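Long-range contacts in leucine-rich repeat protein (Bacteroides thetaiotaomicron, PDB 4ECN), which is of unknown function but, as an extracellular leucine-rich repeat protein, probably binds other proteins: residues K596-K601 / A616-V621; Y644-V649 / G672-T677. All blocks are in the same frame, centred on the assembly; numbering follows the deposited sequence.

Contact 1: K596-K601 / A616-V621; sequences KLTDLK and AFTDQV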
ATOM      1  N   LYS A 596     -21.059  16.918 -11.296  1.00 52.05           N
ATOM      2  CA  LYS A 596     -20.784  17.514  -9.992  1.00 49.81           C
ATOM      3  C   LYS A 596     -19.593  16.787  -9.328  1.00 50.76           C
ATOM      4  O   LYS A 596     -19.734  15.646  -8.871  1.00 50.67           O
ATOM      5  CB  LYS A 596     -22.052  17.457  -9.100  1.00 52.08           C
ATOM      6  CG  LYS A 596     -23.316  18.087  -9.697  1.00 70.73           C
ATOM      7  CD  LYS A 596     -23.348  19.609  -9.582  1.00 83.13           C
ATOM      8  CE  LYS A 596     -24.504  20.253 -10.314  1.00 94.16           C
ATOM      9  NZ  LYS A 596     -24.513  21.730 -10.120  1.00104.99           N
ATOM     10  N   LEU A 597     -18.421  17.451  -9.290  1.00 44.95           N
ATOM     11  CA  LEU A 597     -17.215  16.887  -8.686  1.00 43.07           C
ATOM     12  C   LEU A 597     -17.013  17.348  -7.263  1.00 48.45           C
ATOM     13  O   LEU A 597     -17.170  18.526  -6.976  1.00 49.89           O
ATOM     14  CB  LEU A 597     -15.945  17.243  -9.490  1.00 42.02           C
ATOM     15  CG  LEU A 597     -15.704  16.596 -10.878  1.00 46.13           C
ATOM     16  CD1 LEU A 597     -14.281  16.802 -11.311  1.00 44.94           C
ATOM     17  CD2 LEU A 597     -15.901  15.100 -10.857  1.00 47.52           C
ATOM     18  N   THR A 598     -16.595  16.427  -6.381  1.00 44.46           N
ATOM     19  CA  THR A 598     -16.230  16.719  -4.988  1.00 42.89           C
ATOM     20  C   THR A 598     -14.741  16.957  -4.943  1.00 46.93           C
ATOM     21  O   THR A 598     -14.258  17.779  -4.153  1.00 46.60           O
ATOM     22  CB  THR A 598     -16.649  15.598  -4.020  1.00 45.45           C
ATOM     23  OG1 THR A 598     -18.020  15.216  -4.228  1.00 50.12           O
ATOM     24  CG2 THR A 598     -16.441  15.983  -2.581  1.00 37.94           C
ATOM     25  N   ASP A 599     -14.006  16.240  -5.809  1.00 43.53           N
ATOM     26  CA  ASP A 599     -12.561  16.343  -5.860  1.00 43.31           C
ATOM     27  C   ASP A 599     -12.085  16.469  -7.273  1.00 46.06           C
ATOM     28  O   ASP A 599     -12.517  15.732  -8.154  1.00 46.18           O
ATOM     29  CB  ASP A 599     -11.902  15.126  -5.184  1.00 46.08           C
ATOM     30  CG  ASP A 599     -11.867  15.202  -3.664  1.00 67.66           C
ATOM     31  OD1 ASP A 599     -11.031  15.977  -3.125  1.00 70.62           O
ATOM     32  OD2 ASP A 599     -12.629  14.438  -3.008  1.00 75.30           O
ATOM     33  N   LEU A 600     -11.166  17.403  -7.483  1.00 41.78           N
ATOM     34  CA  LEU A 600     -10.554  17.635  -8.784  1.00 40.68           C
ATOM     35  C   LEU A 600      -9.123  18.032  -8.540  1.00 43.68           C
ATOM     36  O   LEU A 600      -8.871  18.991  -7.814  1.00 43.74           O
ATOM     37  CB  LEU A 600     -11.335  18.687  -9.598  1.00 40.41           C
ATOM     38  CG  LEU A 600     -10.772  19.105 -10.944  1.00 43.44           C
ATOM     39  CD1 LEU A 600     -10.761  17.951 -11.935  1.00 43.37           C
ATOM     40  CD2 LEU A 600     -11.517  20.312 -11.481  1.00 44.15           C
ATOM     41  N   LYS A 601      -8.190  17.226  -9.066  1.00 39.52           N
ATOM     42  CA  LYS A 601      -6.750  17.422  -8.935  1.00 38.63           C
ATOM     43  C   LYS A 601      -6.126  17.422 -10.328  1.00 44.03           C
ATOM     44  O   LYS A 601      -5.990  16.368 -10.952  1.00 43.66           O
ATOM     45  CB  LYS A 601      -6.125  16.338  -8.031  1.00 40.08           C
ATOM     46  CG  LYS A 601      -6.629  16.275  -6.579  1.00 38.93           C
ATOM     47  CD  LYS A 601      -6.203  17.473  -5.707  1.00 37.82           C
ATOM     48  CE  LYS A 601      -6.724  17.281  -4.305  1.00 36.71           C
ATOM     49  NZ  LYS A 601      -6.202  18.306  -3.371  1.00 46.76           N
ATOM     50  N   ALA A 616     -18.989  21.264 -12.704  1.00 52.34           N
ATOM     51  CA  ALA A 616     -19.668  21.804 -11.541  1.00 50.84           C
ATOM     52  C   ALA A 616     -19.085  21.131 -10.303  1.00 52.51           C
ATOM     53  O   ALA A 616     -18.290  20.188 -10.438  1.00 51.12           O
ATOM     54  CB  ALA A 616     -21.156  21.573 -11.660  1.00 52.16           C
ATOM     55  N   PHE A 617     -19.438  21.615  -9.109  1.00 47.30           N
ATOM     56  CA  PHE A 617     -18.893  21.065  -7.880  1.00 44.94           C
ATOM     57  C   PHE A 617     -19.996  20.782  -6.879  1.00 49.65           C
ATOM     58  O   PHE A 617     -21.062  21.401  -6.957  1.00 49.91           O
ATOM     59  CB  PHE A 617     -17.854  22.035  -7.287  1.00 45.38           C
ATOM     60  CG  PHE A 617     -16.693  22.320  -8.215  1.00 46.08           C
ATOM     61  CD1 PHE A 617     -15.622  21.426  -8.315  1.00 47.91           C
ATOM     62  CD2 PHE A 617     -16.677  23.466  -9.009  1.00 46.86           C
ATOM     63  CE1 PHE A 617     -14.560  21.675  -9.201  1.00 47.93           C
ATOM     64  CE2 PHE A 617     -15.604  23.724  -9.874  1.00 49.07           C
ATOM     65  CZ  PHE A 617     -14.557  22.824  -9.972  1.00 46.58           C
ATOM     66  N   THR A 618     -19.745  19.827  -5.951  1.00 46.73           N
ATOM     67  CA  THR A 618     -20.697  19.438  -4.904  1.00 46.96           C
ATOM     68  C   THR A 618     -20.468  20.285  -3.640  1.00 51.27           C
ATOM     69  O   THR A 618     -19.474  21.000  -3.526  1.00 49.43           O
ATOM     70  CB  THR A 618     -20.632  17.922  -4.575  1.00 50.43           C
ATOM     71  OG1 THR A 618     -19.410  17.572  -3.931  1.00 47.65           O
ATOM     72  CG2 THR A 618     -20.868  17.052  -5.774  1.00 49.58           C
ATOM     73  N   ASP A 619     -21.420  20.191  -2.701  1.00 50.12           N
ATOM     74  CA  ASP A 619     -21.448  20.868  -1.407  1.00 50.65           C
ATOM     75  C   ASP A 619     -20.545  20.118  -0.374  1.00 54.79           C
ATOM     76  O   ASP A 619     -20.665  20.311   0.850  1.00 54.70           O
ATOM     77  CB  ASP A 619     -22.906  20.957  -0.917  1.00 54.11           C
ATOM     78  CG  ASP A 619     -23.594  19.620  -0.629  1.00 78.90           C
ATOM     79  OD1 ASP A 619     -23.398  18.656  -1.421  1.00 83.68           O
ATOM     80  OD2 ASP A 619     -24.389  19.559   0.332  1.00 87.66           O
ATOM     81  N   GLN A 620     -19.618  19.284  -0.888  1.00 50.12           N
ATOM     82  CA  GLN A 620     -18.734  18.465  -0.063  1.00 48.38           C
ATOM     83  C   GLN A 620     -17.262  18.747  -0.361  1.00 49.53           C
ATOM     84  O   GLN A 620     -16.407  18.146   0.291  1.00 49.36           O
ATOM     85  CB  GLN A 620     -19.031  16.957  -0.297  1.00 49.68           C
ATOM     86  CG  GLN A 620     -20.474  16.478  -0.080  1.00 62.86           C
ATOM     87  CD  GLN A 620     -21.048  16.749   1.302  1.00 96.99           C
ATOM     88  OE1 GLN A 620     -20.335  16.908   2.314  1.00 93.02           O
ATOM     89  NE2 GLN A 620     -22.376  16.799   1.373  1.00 94.74           N
ATOM     90  N   VAL A 621     -16.966  19.649  -1.331  1.00 43.49           N
ATOM     91  CA  VAL A 621     -15.603  19.976  -1.797  1.00 41.46           C
ATOM     92  C   VAL A 621     -14.731  20.501  -0.676  1.00 45.30           C
ATOM     93  O   VAL A 621     -15.104  21.461  -0.001  1.00 45.74           O
ATOM     94  CB  VAL A 621     -15.583  21.001  -2.962  1.00 43.81           C
ATOM     95  CG1 VAL A 621     -14.156  21.414  -3.280  1.00 42.44           C
ATOM     96  CG2 VAL A 621     -16.288  20.464  -4.212  1.00 43.76           C
TER

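Contact 2: Y644-V649 / G672-T677; sequences YVMGSV and GINAST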
ATOM      1  N   TYR A 644     -22.530  26.906   0.118  1.00 52.64           N
ATOM      2  CA  TYR A 644     -21.469  26.028   0.605  1.00 51.83           C
ATOM      3  C   TYR A 644     -20.119  26.686   0.303  1.00 51.74           C
ATOM      4  O   TYR A 644     -19.865  27.122  -0.824  1.00 51.40           O
ATOM      5  CB  TYR A 644     -21.540  24.570   0.047  1.00 54.67           C
ATOM      6  CG  TYR A 644     -20.363  23.727   0.513  1.00 59.53           C
ATOM      7  CD1 TYR A 644     -20.230  23.362   1.853  1.00 62.18           C
ATOM      8  CD2 TYR A 644     -19.305  23.425  -0.350  1.00 60.94           C
ATOM      9  CE1 TYR A 644     -19.090  22.699   2.319  1.00 62.89           C
ATOM     10  CE2 TYR A 644     -18.167  22.742   0.103  1.00 61.43           C
ATOM     11  CZ  TYR A 644     -18.068  22.376   1.440  1.00 71.23           C
ATOM     12  OH  TYR A 644     -16.964  21.702   1.921  1.00 75.62           O
ATOM     13  N   VAL A 645     -19.251  26.739   1.315  1.00 44.70           N
ATOM     14  CA  VAL A 645     -17.946  27.362   1.157  1.00 42.46           C
ATOM     15  C   VAL A 645     -16.874  26.276   1.186  1.00 45.13           C
ATOM     16  O   VAL A 645     -16.595  25.690   2.246  1.00 44.24           O
ATOM     17  CB  VAL A 645     -17.697  28.470   2.236  1.00 44.62           C
ATOM     18  CG1 VAL A 645     -16.304  29.070   2.118  1.00 43.50           C
ATOM     19  CG2 VAL A 645     -18.752  29.565   2.152  1.00 44.56           C
HETATM   20  N   MSE A 646     -16.249  26.040   0.008  1.00 41.25           N
HETATM   21  CA  MSE A 646     -15.120  25.109  -0.171  1.00 39.64           C
HETATM   22  C   MSE A 646     -13.961  25.485   0.744  1.00 44.48           C
HETATM   23  O   MSE A 646     -13.834  26.655   1.120  1.00 45.13           O
HETATM   24  CB  MSE A 646     -14.628  25.108  -1.621  1.00 41.03           C
HETATM   25  CG  MSE A 646     -15.705  24.831  -2.650  1.00 48.17           C
HETATM   26 SE   MSE A 646     -14.926  24.876  -4.447  0.75 55.72          SE
HETATM   27  CE  MSE A 646     -14.349  26.776  -4.561  1.00 52.16           C
ATOM     28  N   GLY A 647     -13.132  24.513   1.101  1.00 40.62           N
ATOM     29  CA  GLY A 647     -11.974  24.772   1.947  1.00 40.36           C
ATOM     30  C   GLY A 647     -10.915  25.618   1.258  1.00 46.71           C
ATOM     31  O   GLY A 647     -10.373  26.552   1.872  1.00 47.94           O
ATOM     32  N   SER A 648     -10.624  25.319  -0.037  1.00 42.34           N
ATOM     33  CA  SER A 648      -9.589  26.041  -0.764  1.00 42.11           C
ATOM     34  C   SER A 648      -9.510  25.753  -2.297  1.00 48.73           C
ATOM     35  O   SER A 648      -9.958  24.706  -2.782  1.00 49.53           O
ATOM     36  CB  SER A 648      -8.230  25.673  -0.175  1.00 43.67           C
ATOM     37  OG  SER A 648      -8.009  24.269  -0.180  1.00 45.48           O
ATOM     38  N   VAL A 649      -8.861  26.676  -3.031  1.00 43.59           N
ATOM     39  CA  VAL A 649      -8.505  26.501  -4.431  1.00 43.06           C
ATOM     40  C   VAL A 649      -7.025  26.759  -4.512  1.00 45.11           C
ATOM     41  O   VAL A 649      -6.559  27.745  -3.920  1.00 47.05           O
ATOM     42  CB  VAL A 649      -9.310  27.337  -5.448  1.00 48.03           C
ATOM     43  CG1 VAL A 649     -10.715  26.802  -5.598  1.00 48.62           C
ATOM     44  CG2 VAL A 649      -9.318  28.822  -5.100  1.00 48.12           C
ATOM     45  N   GLY A 672     -16.980  35.014  -8.869  1.00 46.10           N
ATOM     46  CA  GLY A 672     -16.141  34.845  -7.682  1.00 45.19           C
ATOM     47  C   GLY A 672     -15.847  33.396  -7.335  1.00 49.31           C
ATOM     48  O   GLY A 672     -16.154  32.497  -8.125  1.00 50.41           O
ATOM     49  N   ILE A 673     -15.245  33.161  -6.145  1.00 44.08           N
ATOM     50  CA  ILE A 673     -14.860  31.837  -5.627  1.00 43.13           C
ATOM     51  C   ILE A 673     -15.445  31.628  -4.219  1.00 49.34           C
ATOM     52  O   ILE A 673     -15.201  32.445  -3.320  1.00 49.02           O
ATOM     53  CB  ILE A 673     -13.302  31.634  -5.595  1.00 44.99           C
ATOM     54  CG1 ILE A 673     -12.581  32.130  -6.884  1.00 44.44           C
ATOM     55  CG2 ILE A 673     -12.914  30.183  -5.215  1.00 45.50           C
ATOM     56  CD1 ILE A 673     -11.082  32.062  -6.862  1.00 39.73           C
ATOM     57  N   ASN A 674     -16.154  30.502  -4.009  1.00 46.51           N
ATOM     58  CA  ASN A 674     -16.720  30.151  -2.710  1.00 46.04           C
ATOM     59  C   ASN A 674     -15.718  29.263  -1.949  1.00 49.47           C
ATOM     60  O   ASN A 674     -15.911  28.058  -1.843  1.00 50.10           O
ATOM     61  CB  ASN A 674     -18.075  29.474  -2.891  1.00 47.92           C
ATOM     62  CG  ASN A 674     -18.056  28.276  -3.815  1.00 61.60           C
ATOM     63  OD1 ASN A 674     -17.712  28.361  -4.996  1.00 54.15           O
ATOM     64  ND2 ASN A 674     -18.441  27.134  -3.291  1.00 55.71           N
ATOM     65  N   ALA A 675     -14.621  29.862  -1.448  1.00 44.32           N
ATOM     66  CA  ALA A 675     -13.554  29.145  -0.755  1.00 42.57           C
ATOM     67  C   ALA A 675     -12.876  30.022   0.282  1.00 45.43           C
ATOM     68  O   ALA A 675     -12.647  31.212   0.038  1.00 43.53           O
ATOM     69  CB  ALA A 675     -12.521  28.642  -1.748  1.00 43.03           C
ATOM     70  N   SER A 676     -12.539  29.412   1.445  1.00 41.65           N
ATOM     71  CA  SER A 676     -11.908  30.093   2.574  1.00 40.30           C
ATOM     72  C   SER A 676     -10.469  30.475   2.259  1.00 41.60           C
ATOM     73  O   SER A 676     -10.054  31.552   2.650  1.00 40.66           O
ATOM     74  CB  SER A 676     -11.948  29.211   3.814  1.00 44.05           C
ATOM     75  OG  SER A 676     -13.275  28.793   4.099  1.00 51.36           O
ATOM     76  N   THR A 677      -9.714  29.610   1.543  1.00 37.62           N
ATOM     77  CA  THR A 677      -8.319  29.868   1.183  1.00 36.58           C
ATOM     78  C   THR A 677      -8.163  29.872  -0.350  1.00 41.53           C
ATOM     79  O   THR A 677      -8.667  28.988  -1.054  1.00 41.23           O
ATOM     80  CB  THR A 677      -7.370  28.853   1.846  1.00 41.35           C
ATOM     81  OG1 THR A 677      -7.506  28.919   3.272  1.00 41.71           O
ATOM     82  CG2 THR A 677      -5.917  29.091   1.484  1.00 36.64           C
TER
HETATM   83  O   HOH W   1     -14.636  25.924   4.793  1.00 61.19           O

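Contact 1: K596-K601 / A616-V621
Lys596 and Leu597 pair in parallel with Ala616 and Phe617, a two-residue bridge in which Leu597 gives both its backbone N and its backbone O to the neighbouring strand. Its N donates to Ala616 O at 3.0 Å, almost straight, and its O receives Thr618 N at 3.1 Å from above the carbonyl plane. Past Thr618 the segment 616-621 turns through Asp619 and Gln620, and the backbones come close again at Val621, whose CG2 lies 3.4 Å from Thr598 O. Beside that turn Thr598 crosses Thr618 obliquely, their hydroxyls joined by a hydrogen bond of 2.8 Å between Thr598 OG1 and Thr618 OG1. Thr618 OG1 sits between its own backbone N and carbonyl carbon (chi1 69°), and this puts CG2 anti to the carbonyl carbon, beside the backbone N, where it meets Lys596 CB at 3.6 Å. The methyl of Thr598, anti to its backbone N, lies alongside Gln620 CB. Replacing Thr598 by an alanine would probably leave the Thr618 hydroxyl without this partner and open a gap beside Gln620 CB. On the face carrying Lys596 and Ala616, the lysine chain bends at chi2 (-80°), and its CD comes to 3.6 Å from Ala616 CB. The opposite face of the pairing carries Leu597 and Phe617; farther along, Leu600 CD2 meets the edge of the Phe617 ring at CE1, 4.0 Å away, the two side chains crossing at about a right angle. The two segments belong to successive turns of the leucine-rich repeat solenoid. Strand 577-579 bonds to the 596-601 strand through the backbone, Leu624 of strand 623-625 touches both Leu600 and Phe617, and the Phe617 ring meets that of Phe638.

Contact 2: Y644-V649 / G672-T677
Two torsions bring Asn674 and Met646, the latter present as selenomethionine, together. Asn674 CG lies between its backbone N and carbonyl carbon (chi1 54°), and from there the amide reaches back across the contact, ND2 giving a hydrogen bond of 2.8 Å to Tyr644 O, which lies close to the amide plane. The chain of Met646 runs extended through chi2 and then bends at chi3 (-64°), which places CE 3.8 Å from Ile673 CG2 and equally near Ala675 CB. The two side chains cross, with Met646 CG beside Asn674 ND2. Asn674 is thus gripped through both side chain and backbone, for its O also accepts Met646 N at 2.8 Å, while its OD1 has a weak bond to Asn639 N. Stacked parallel strands, one from each turn, are characteristic of the leucine-rich repeat solenoid; Asn674, just before strand 675-679, ties its turn to the preceding one by its amide, and is distinct from the consensus asparagine that follows the strand in LxxLxLxxN. The strand pairing then proceeds as a ladder: Met646 O receives Ser676 N, Gly647 O receives Thr677 N, and Val649 N reaches Thr677 O at 3.0 Å. Both chains turn a corner here, at Gly647 and at Ser676. Val649 CG2 and Ile673 CG2 approach tip to tip at 3.8 Å, with Leu624 touching Met646 and Val649. Val645 CG1 rests 3.6 Å from Ser676 OG, and one water links Val645 O to that hydroxyl, donating to the carbonyl from 3.2 Å.

How the contacts relate
Both contacts join consecutive turns of the same solenoid by parallel pairing, and their centres lie about 11 Å apart, with strand 623-625 between them, bonded through the backbone to Leu600 of contact 1 and Ser648 of contact 2. Contact 1 is partly buried and includes the short strand 616-617; contact 2 is buried and lies farther along the solenoid. Their chemistry differs: 596-601 / 616-621 has a short backbone bridge supplemented by a hydroxyl pair and a lysine chain, while 644-649 / 672-677 has a longer backbone ladder, an asparagine amide and a core of apolar tips. They touch directly, since Tyr644 OH probably bonds to Val621 O and Met646 SE packs on Val621 CG1.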